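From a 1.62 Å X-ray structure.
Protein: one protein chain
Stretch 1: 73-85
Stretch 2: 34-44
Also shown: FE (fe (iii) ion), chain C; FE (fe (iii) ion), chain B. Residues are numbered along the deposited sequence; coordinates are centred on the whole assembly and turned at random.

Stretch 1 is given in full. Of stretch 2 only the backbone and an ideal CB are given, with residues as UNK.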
# COMPACT_ATOMS: atom_id res chain seq x y z
N LEU A 73 10.96 -2.50 15.49
CA LEU A 73 9.92 -2.29 14.52
C LEU A 73 8.54 -2.35 15.15
O LEU A 73 8.29 -3.22 15.90
CB LEU A 73 10.00 -3.33 13.43
CG LEU A 73 9.03 -3.03 12.29
CD1 LEU A 73 9.65 -2.51 11.16
CD2 LEU A 73 8.06 -4.08 11.99
N HIS A 74 7.66 -1.42 14.79
CA HIS A 74 6.30 -1.39 15.33
C HIS A 74 5.30 -1.66 14.22
O HIS A 74 5.34 -1.00 13.17
CB HIS A 74 6.06 -0.02 15.98
CG HIS A 74 4.72 0.18 16.64
ND1 HIS A 74 4.02 -0.83 17.28
CD2 HIS A 74 4.00 1.31 16.83
CE1 HIS A 74 2.91 -0.33 17.79
NE2 HIS A 74 2.88 0.96 17.54
N VAL A 75 4.45 -2.66 14.43
CA VAL A 75 3.42 -3.06 13.48
C VAL A 75 2.06 -2.50 13.93
O VAL A 75 1.63 -2.70 15.07
CB VAL A 75 3.36 -4.60 13.34
CG1 VAL A 75 2.35 -4.99 12.27
CG2 VAL A 75 4.73 -5.14 12.97
N LEU A 76 1.41 -1.78 13.01
CA LEU A 76 0.08 -1.22 13.21
C LEU A 76 -0.96 -1.95 12.33
O LEU A 76 -0.60 -2.57 11.32
CB LEU A 76 0.10 0.27 12.91
CG LEU A 76 0.94 1.06 13.93
CD1 LEU A 76 1.16 2.46 13.41
CD2 LEU A 76 0.25 1.08 15.29
N PRO A 77 -2.24 -1.87 12.70
CA PRO A 77 -3.24 -2.65 11.98
C PRO A 77 -3.76 -1.97 10.71
O PRO A 77 -3.79 -0.73 10.63
CB PRO A 77 -4.37 -2.80 13.02
CG PRO A 77 -4.29 -1.53 13.79
CD PRO A 77 -2.81 -1.23 13.90
N GLY A 78 -4.17 -2.79 9.73
CA GLY A 78 -4.74 -2.34 8.47
C GLY A 78 -5.18 -3.57 7.69
O GLY A 78 -5.14 -4.68 8.20
N GLN A 79 -5.60 -3.35 6.45
CA GLN A 79 -6.00 -4.43 5.54
C GLN A 79 -5.76 -3.99 4.11
O GLN A 79 -5.82 -2.80 3.79
CB GLN A 79 -7.51 -4.73 5.68
CG GLN A 79 -7.88 -5.68 6.79
CD GLN A 79 -9.38 -5.88 6.88
OE1 GLN A 79 -10.16 -5.00 6.53
NE2 GLN A 79 -9.78 -7.05 7.36
N GLU A 80 -5.49 -4.96 3.24
CA GLU A 80 -5.58 -4.71 1.81
C GLU A 80 -6.95 -5.25 1.39
O GLU A 80 -7.23 -6.44 1.56
CB GLU A 80 -4.46 -5.43 1.04
CG GLU A 80 -4.57 -5.16 -0.50
CD GLU A 80 -3.48 -5.82 -1.32
OE1 GLU A 80 -2.63 -6.49 -0.75
OE2 GLU A 80 -3.49 -5.63 -2.55
N ILE A 81 -7.79 -4.36 0.89
CA ILE A 81 -9.19 -4.71 0.61
C ILE A 81 -9.45 -4.77 -0.89
O ILE A 81 -9.52 -3.76 -1.57
CB ILE A 81 -10.14 -3.67 1.27
CG1 ILE A 81 -9.82 -3.55 2.77
CG2 ILE A 81 -11.63 -4.05 1.00
CD1 ILE A 81 -10.48 -2.35 3.45
N ARG A 82 -9.59 -5.99 -1.41
CA ARG A 82 -10.02 -6.16 -2.79
C ARG A 82 -11.40 -5.53 -2.92
O ARG A 82 -12.32 -5.88 -2.16
CB ARG A 82 -10.08 -7.64 -3.15
CG ARG A 82 -10.68 -7.93 -4.53
CD ARG A 82 -9.70 -7.53 -5.65
NE ARG A 82 -8.45 -8.29 -5.59
CZ ARG A 82 -8.30 -9.52 -6.07
NH1 ARG A 82 -9.32 -10.15 -6.67
NH2 ARG A 82 -7.12 -10.13 -5.96
N ILE A 83 -11.54 -4.62 -3.88
CA ILE A 83 -12.77 -3.84 -4.04
C ILE A 83 -13.98 -4.75 -4.16
O ILE A 83 -13.91 -5.82 -4.75
CB ILE A 83 -12.65 -2.88 -5.26
CG1 ILE A 83 -13.76 -1.81 -5.25
CG2 ILE A 83 -12.55 -3.66 -6.59
CD1 ILE A 83 -13.51 -0.67 -6.24
N TYR A 84 -15.07 -4.34 -3.52
CA TYR A 84 -16.38 -4.98 -3.70
C TYR A 84 -17.44 -3.95 -3.41
O TYR A 84 -17.14 -2.86 -2.91
CB TYR A 84 -16.53 -6.26 -2.85
CG TYR A 84 -16.50 -6.08 -1.35
CD1 TYR A 84 -15.29 -5.95 -0.67
CD2 TYR A 84 -17.68 -6.06 -0.61
CE1 TYR A 84 -15.26 -5.79 0.71
CE2 TYR A 84 -17.66 -5.90 0.77
CZ TYR A 84 -16.44 -5.77 1.43
OH TYR A 84 -16.41 -5.62 2.80
N GLY A 85 -18.69 -4.26 -3.77
CA GLY A 85 -19.74 -3.24 -3.78
C GLY A 85 -20.08 -2.63 -2.43
O GLY A 85 -20.50 -1.48 -2.36
N UNK A 34 13.09 1.13 7.75
CA UNK A 34 11.69 1.15 8.16
C UNK A 34 11.58 0.91 9.67
O UNK A 34 12.20 -0.03 10.18
CB UNK A 34 10.89 0.10 7.39
N UNK A 35 10.84 1.78 10.37
CA UNK A 35 10.63 1.63 11.83
C UNK A 35 9.20 1.25 12.14
O UNK A 35 8.90 0.76 13.23
CB UNK A 35 10.99 2.92 12.57
N UNK A 36 8.31 1.50 11.18
CA UNK A 36 6.89 1.33 11.42
C UNK A 36 6.28 0.69 10.18
O UNK A 36 6.51 1.18 9.08
CB UNK A 36 6.22 2.66 11.75
N UNK A 37 5.51 -0.38 10.37
CA UNK A 37 4.81 -1.04 9.27
C UNK A 37 3.33 -1.05 9.57
O UNK A 37 2.92 -1.43 10.66
CB UNK A 37 5.33 -2.46 9.05
N UNK A 38 2.53 -0.62 8.60
CA UNK A 38 1.10 -0.89 8.71
C UNK A 38 0.86 -2.25 8.05
O UNK A 38 1.01 -2.38 6.83
CB UNK A 38 0.26 0.21 8.06
N UNK A 39 0.55 -3.25 8.85
CA UNK A 39 0.25 -4.58 8.29
C UNK A 39 -1.04 -4.49 7.53
O UNK A 39 -2.02 -3.90 8.02
CB UNK A 39 0.16 -5.65 9.38
N UNK A 40 -1.05 -5.02 6.29
CA UNK A 40 -2.24 -4.94 5.44
C UNK A 40 -2.58 -6.32 4.88
O UNK A 40 -2.52 -6.51 3.65
CB UNK A 40 -2.03 -3.94 4.30
N UNK A 41 -2.92 -7.28 5.77
CA UNK A 41 -3.34 -8.59 5.27
C UNK A 41 -4.57 -8.44 4.38
O UNK A 41 -5.37 -7.52 4.58
CB UNK A 41 -3.63 -9.54 6.43
N UNK A 42 -4.71 -9.33 3.39
CA UNK A 42 -5.91 -9.30 2.58
C UNK A 42 -7.10 -9.52 3.50
O UNK A 42 -7.02 -10.25 4.39
CB UNK A 42 -5.86 -10.35 1.47
N UNK A 43 -8.21 -8.84 3.26
CA UNK A 43 -9.37 -9.00 4.15
C UNK A 43 -10.02 -10.38 4.00
O UNK A 43 -10.61 -10.90 4.95
CB UNK A 43 -10.40 -7.91 3.87
N UNK A 44 -9.83 -10.98 2.85
CA UNK A 44 -10.22 -12.35 2.54
C UNK A 44 -9.02 -13.15 2.11
O UNK A 44 -8.22 -12.69 1.40
CB UNK A 44 -11.29 -12.38 1.45
FE FE C . -0.51 -6.56 -1.14
FE FE B . -2.40 -6.57 -4.08

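Position 34 precedes the paired segment, and its CA-to-CB bond runs sideways, with the ideal CB 4.7 Å from Leu 73 CD1. An aliphatic side chain would suit it; the residue is Ile 34, whose CG2 lies 4.1 Å from Leu 73 CD1. Position 35 points away into space that stretch 1 leaves open, so its side chain is hardly constrained. It is Arg 35, and its carbonyl starts the ladder, with His 74 N donating to Arg 35 O at 3.0 Å.

Positions 36 to 38 run parallel to His 74, Val 75 and Leu 76, so their side chains alternate between the faces of the sheet. Position 36 shares a face with His 74 and Leu 76, and a beta-branched or small polar residue would fit. Thr 36 places CG2 3.8 Å from Leu 76 CD1. Position 37 lies on the Val 75 face, its ideal CB 4.3 Å from Leu 73 CD2 and 4.8 Å from Val 75 CG2, which calls for Val, Ile or Leu. Ile 37 sets CD1 3.7 Å from Leu 73 CD2, while its backbone N donates to His 74 O (2.9 Å) and its O accepts from Leu 76 N (2.8 Å). Position 38 returns to the Leu 76 face beside the side-chain-free Gly 78; a branched aliphatic is favoured. Ile 38 brings CG2 4.1 Å from Gly 78 CA, where a CB on the glycine would clash.

At 39 the ideal CB is already 3.7 Å from both Val 75 CG1 and Leu 76 O, favouring a small residue. Ala 39 packs its methyl on that valine, and its N donates to Leu 76 O at 2.8 Å.

Position 40 points sideways, its ideal CB 3.7 Å from Gln 79 C; a compact or beta-branched residue is suitable. Thr 40 has its hydroxyl satisfied elsewhere in the structure. Position 41, with phi -60°, admits proline, and Pro 41 sets CD 3.3 Å from Gly 78 O while its own O accepts from Glu 80 N (2.9 Å).

Position 42 points away overall, yet Glu 80 lies within reach of a long or polar side chain; Glu 80 OE1 binds FE of chain C and Glu 80 OE2 binds FE of chain B, each at 2.1 Å. The end of the His 42 side chain comes back nearer to stretch 1, close to Glu 80.

Position 43 points toward stretch 1, between Ile 81 and Gln 79, with Tyr 84 beyond: a flat ring would suit. His 43 takes Ile 81 CG2 over one face, 4.1 Å from the ring centroid, and lies nearly parallel to the Tyr 84 ring, though slid apart. At 44 nothing of stretch 1 lies within 5.5 Å of the ideal CB, so many residues would do; it is Asn 44, whose OD1 is hydrogen-bonded elsewhere in the structure.

Stretch 2 (34-44) IRTIIATPHHN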
# COMPACT_ATOMS: atom_id res chain seq x y z
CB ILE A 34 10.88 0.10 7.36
CG1 ILE A 34 10.97 0.41 5.85
CG2 ILE A 34 9.44 -0.01 7.88
CD1 ILE A 34 10.54 -0.74 4.91
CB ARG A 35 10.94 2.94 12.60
CG ARG A 35 12.01 3.85 12.03
CD ARG A 35 13.35 3.18 11.84
NE ARG A 35 14.04 2.88 13.09
CZ ARG A 35 14.25 1.66 13.57
NH1 ARG A 35 13.81 0.59 12.91
NH2 ARG A 35 14.91 1.51 14.71
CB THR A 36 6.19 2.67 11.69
OG1 THR A 36 6.91 3.39 12.72
CG2 THR A 36 4.74 2.46 12.12
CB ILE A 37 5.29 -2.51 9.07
CG1 ILE A 37 6.73 -2.49 8.52
CG2 ILE A 37 4.32 -3.26 8.12
CD1 ILE A 37 7.37 -3.86 8.34
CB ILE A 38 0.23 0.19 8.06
CG1 ILE A 38 0.59 1.57 8.60
CG2 ILE A 38 -1.24 -0.13 8.29
CD1 ILE A 38 -0.17 2.75 7.90
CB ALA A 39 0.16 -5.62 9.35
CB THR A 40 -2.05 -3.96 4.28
OG1 THR A 40 -0.89 -4.33 3.53
CG2 THR A 40 -1.86 -2.55 4.81
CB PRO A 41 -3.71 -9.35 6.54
CG PRO A 41 -4.06 -8.30 7.55
CD PRO A 41 -3.12 -7.15 7.23
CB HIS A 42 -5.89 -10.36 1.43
CG HIS A 42 -4.83 -10.12 0.40
ND1 HIS A 42 -5.01 -9.32 -0.70
CD2 HIS A 42 -3.57 -10.58 0.31
CE1 HIS A 42 -3.91 -9.27 -1.40
NE2 HIS A 42 -3.01 -10.03 -0.80
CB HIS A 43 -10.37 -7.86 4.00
CG HIS A 43 -11.21 -7.96 2.77
ND1 HIS A 43 -12.58 -8.11 2.82
CD2 HIS A 43 -10.88 -7.91 1.46
CE1 HIS A 43 -13.05 -8.17 1.59
NE2 HIS A 43 -12.04 -8.05 0.74
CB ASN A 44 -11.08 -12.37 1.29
CG ASN A 44 -12.43 -11.92 1.52
OD1 ASN A 44 -13.01 -12.21 2.52
ND2 ASN A 44 -12.96 -11.20 0.59
O HOH W 1 -13.46 -9.03 -2.18
O HOH W 2 -1.34 -7.83 -5.58
O HOH W 3 -0.73 -6.16 -2.96
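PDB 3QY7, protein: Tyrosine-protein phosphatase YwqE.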